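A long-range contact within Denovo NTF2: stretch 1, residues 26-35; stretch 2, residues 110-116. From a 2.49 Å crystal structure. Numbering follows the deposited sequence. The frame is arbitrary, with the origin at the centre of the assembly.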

# COMPACT_ATOMS: atom_id res chain seq x y z
N ALA A 26 5.93 2.70 -12.87
CA ALA A 26 5.69 1.26 -12.99
C ALA A 26 4.23 0.93 -13.27
O ALA A 26 3.86 -0.25 -13.27
CB ALA A 26 6.15 0.55 -11.72
N PHE A 27 3.38 1.94 -13.50
CA PHE A 27 1.99 1.69 -13.86
C PHE A 27 1.87 0.96 -15.20
O PHE A 27 0.88 0.26 -15.42
CB PHE A 27 1.22 3.00 -13.91
CG PHE A 27 -0.25 2.84 -14.20
CD1 PHE A 27 -1.14 2.54 -13.18
CD2 PHE A 27 -0.74 3.00 -15.49
CE1 PHE A 27 -2.49 2.40 -13.44
CE2 PHE A 27 -2.09 2.85 -15.75
CZ PHE A 27 -2.96 2.55 -14.73
N HIS A 28 2.87 1.10 -16.07
CA HIS A 28 2.79 0.48 -17.39
C HIS A 28 2.94 -1.03 -17.30
O HIS A 28 2.29 -1.77 -18.05
CB HIS A 28 3.86 1.07 -18.31
CG HIS A 28 3.82 0.55 -19.71
ND1 HIS A 28 4.39 -0.65 -20.09
CD2 HIS A 28 3.28 1.08 -20.84
CE1 HIS A 28 4.20 -0.84 -21.38
NE2 HIS A 28 3.53 0.20 -21.86
N GLU A 29 3.79 -1.52 -16.39
CA GLU A 29 4.04 -2.95 -16.29
C GLU A 29 2.91 -3.70 -15.59
O GLU A 29 2.84 -4.93 -15.71
CB GLU A 29 5.36 -3.20 -15.56
CG GLU A 29 5.33 -2.90 -14.07
CD GLU A 29 6.70 -2.92 -13.43
OE1 GLU A 29 7.70 -2.73 -14.16
OE2 GLU A 29 6.79 -3.15 -12.20
N MET A 30 2.04 -3.00 -14.87
CA MET A 30 0.93 -3.62 -14.17
C MET A 30 -0.42 -3.35 -14.83
O MET A 30 -1.43 -3.89 -14.37
CB MET A 30 0.89 -3.15 -12.72
CG MET A 30 2.15 -3.42 -11.93
SD MET A 30 2.12 -2.57 -10.35
CE MET A 30 1.74 -0.90 -10.90
N ALA A 31 -0.46 -2.55 -15.88
CA ALA A 31 -1.71 -2.20 -16.55
C ALA A 31 -2.08 -3.27 -17.57
O ALA A 31 -1.23 -3.71 -18.35
CB ALA A 31 -1.60 -0.84 -17.22
N ASP A 32 -3.34 -3.68 -17.55
CA ASP A 32 -3.87 -4.55 -18.59
C ASP A 32 -3.75 -3.85 -19.95
O ASP A 32 -3.90 -2.63 -20.03
CB ASP A 32 -5.32 -4.91 -18.29
CG ASP A 32 -5.92 -5.88 -19.31
OD1 ASP A 32 -6.17 -5.47 -20.46
OD2 ASP A 32 -6.14 -7.05 -18.95
N PRO A 33 -3.47 -4.60 -21.02
CA PRO A 33 -3.42 -3.98 -22.35
C PRO A 33 -4.68 -3.21 -22.71
O PRO A 33 -4.61 -2.23 -23.47
CB PRO A 33 -3.21 -5.18 -23.28
CG PRO A 33 -2.51 -6.19 -22.43
CD PRO A 33 -3.05 -6.01 -21.04
N ASP A 34 -5.83 -3.62 -22.18
CA ASP A 34 -7.11 -2.95 -22.42
C ASP A 34 -7.59 -2.23 -21.16
O ASP A 34 -8.78 -2.23 -20.85
CB ASP A 34 -8.15 -3.94 -22.90
CG ASP A 34 -7.75 -4.64 -24.19
OD1 ASP A 34 -7.22 -3.96 -25.09
OD2 ASP A 34 -7.97 -5.86 -24.30
N VAL A 35 -6.67 -1.61 -20.43
CA VAL A 35 -7.03 -0.91 -19.20
C VAL A 35 -7.90 0.30 -19.54
O VAL A 35 -7.67 1.00 -20.54
CB VAL A 35 -5.77 -0.49 -18.43
CG1 VAL A 35 -4.87 0.39 -19.29
CG2 VAL A 35 -6.13 0.21 -17.13
N GLY A 110 -4.32 -10.32 -12.26
CA GLY A 110 -3.06 -9.74 -11.87
C GLY A 110 -2.69 -8.44 -12.55
O GLY A 110 -1.61 -7.91 -12.28
N LYS A 111 -3.55 -7.90 -13.41
CA LYS A 111 -3.28 -6.65 -14.10
C LYS A 111 -4.38 -5.65 -13.79
O LYS A 111 -5.53 -6.02 -13.55
CB LYS A 111 -3.17 -6.87 -15.61
CG LYS A 111 -1.90 -7.58 -16.05
CD LYS A 111 -0.70 -6.65 -15.96
CE LYS A 111 0.61 -7.41 -16.12
NZ LYS A 111 0.90 -8.26 -14.93
N ILE A 112 -4.00 -4.37 -13.79
CA ILE A 112 -4.96 -3.30 -13.54
C ILE A 112 -5.83 -3.15 -14.78
O ILE A 112 -5.34 -2.74 -15.84
CB ILE A 112 -4.26 -1.99 -13.18
CG1 ILE A 112 -3.39 -2.17 -11.93
CG2 ILE A 112 -5.29 -0.89 -12.94
CD1 ILE A 112 -2.63 -0.92 -11.53
N LYS A 113 -7.12 -3.47 -14.66
CA LYS A 113 -8.04 -3.41 -15.78
C LYS A 113 -8.79 -2.09 -15.86
O LYS A 113 -9.17 -1.67 -16.96
CB LYS A 113 -9.05 -4.57 -15.70
CG LYS A 113 -10.07 -4.61 -16.83
CD LYS A 113 -9.39 -4.70 -18.19
CE LYS A 113 -10.40 -4.54 -19.33
NZ LYS A 113 -11.02 -3.19 -19.33
N LYS A 114 -9.01 -1.42 -14.73
CA LYS A 114 -9.74 -0.16 -14.74
C LYS A 114 -9.25 0.73 -13.61
O LYS A 114 -9.04 0.26 -12.49
CB LYS A 114 -11.25 -0.39 -14.62
CG LYS A 114 -12.08 0.87 -14.77
CD LYS A 114 -13.56 0.55 -14.70
CE LYS A 114 -14.40 1.79 -14.93
NZ LYS A 114 -15.86 1.50 -14.87
N VAL A 115 -9.08 2.02 -13.91
CA VAL A 115 -8.74 3.04 -12.92
C VAL A 115 -9.76 4.16 -13.04
O VAL A 115 -10.04 4.63 -14.15
CB VAL A 115 -7.32 3.59 -13.12
CG1 VAL A 115 -7.02 4.67 -12.09
CG2 VAL A 115 -6.29 2.47 -13.03
N ARG A 116 -10.30 4.59 -11.91
CA ARG A 116 -11.16 5.76 -11.85
C ARG A 116 -10.58 6.75 -10.84
O ARG A 116 -10.19 6.35 -9.74
CB ARG A 116 -12.60 5.40 -11.46
CG ARG A 116 -13.52 6.61 -11.45
CD ARG A 116 -14.98 6.24 -11.22
NE ARG A 116 -15.85 7.39 -11.39
CZ ARG A 116 -17.17 7.37 -11.21
NH1 ARG A 116 -17.78 6.25 -10.85
NH2 ARG A 116 -17.88 8.48 -11.40

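Two backbone hydrogen bonds, both made by Ile112, hold these distant parts of the chain together. The amide N of Ile112 donates to the carbonyl O of Met30 at 2.7 Å, with an angle of 174° at the hydrogen, and the O of Ile112 accepts from the N of Asp32 at 2.8 Å, with an angle of 164°. Because Ile112 binds the residues just before and just after Ala31, the pattern is that of a parallel beta bridge between Ala31 and Ile112, whose CA atoms lie 4.6 Å apart. Both bonds are short and nearly straight, so the register is well defined here. Met30 O also receives a CA-H...O contact from Lys111, with 3.3 Å between Lys111 CA and Met30 O.

Only one bridge forms, and the first stretch turns a corner just after it. A type I turn runs from Asp32 to Val35, closed by a hydrogen bond from Val35 N to Asp32 O at 3.0 Å. The Asp32 side chain reinforces it: its OD1 accepts from Asp34 N at 2.5 Å. Aspartate suits this position because its short carboxylate can reach the backbone amide two residues further along the chain. Pro33, with a phi of -54°, fits a turn whose second residue needs a phi near -60°, and its lack of an amide hydrogen costs nothing in this bonding pattern.

Lys113 ties the turn to the second strand. Its CA-to-CB bond points away from the first stretch, yet the chain bends through p rotamers at chi2 and chi4, and NZ donates a hydrogen bond to the backbone O of Asp34 at 2.9 Å. A long, flexible side chain with a charged end is well suited to reach a carbonyl in this way. On its route it passes the carboxylate of Asp32, where Lys113 CD lies 3.8 Å from Asp32 CG. At the end of the turn, the backbones come close again: Val35 CA makes a CA-H...O contact with Lys113 O at 3.2 Å.

Lys111 contributes mainly through its aliphatic portion. Its CD lies 3.3 Å from Met30 O and its CE 3.4 Å from Glu29 O, so methylenes pack over the backbone carbonyls of Glu29 and Met30. At the base of the side chain, Lys111 CB lies 4.0 Å from Asp32 CB.

The apolar packing centres on Ile112, which is buried and has the largest covered area of any residue in the contact. Its CD1 lies 3.8 Å from Phe27 CE1 and 4.3 Å from Met30 CB, while its CG2 lies 4.4 Å from Val35 CG2. A branched apolar side chain suits this place, since it offers several methyl and methylene surfaces to the surrounding apolar groups. The CA-to-CB bond of Phe27 points sideways, but the end of its side chain comes nearer to the second stretch, bringing CZ within 3.7 Å of Val115 CG2, which sits at the ring edge. The small side chain of Ala31, on the same face of the sheet as Ile112, fits this buried position beside the bulkier groups.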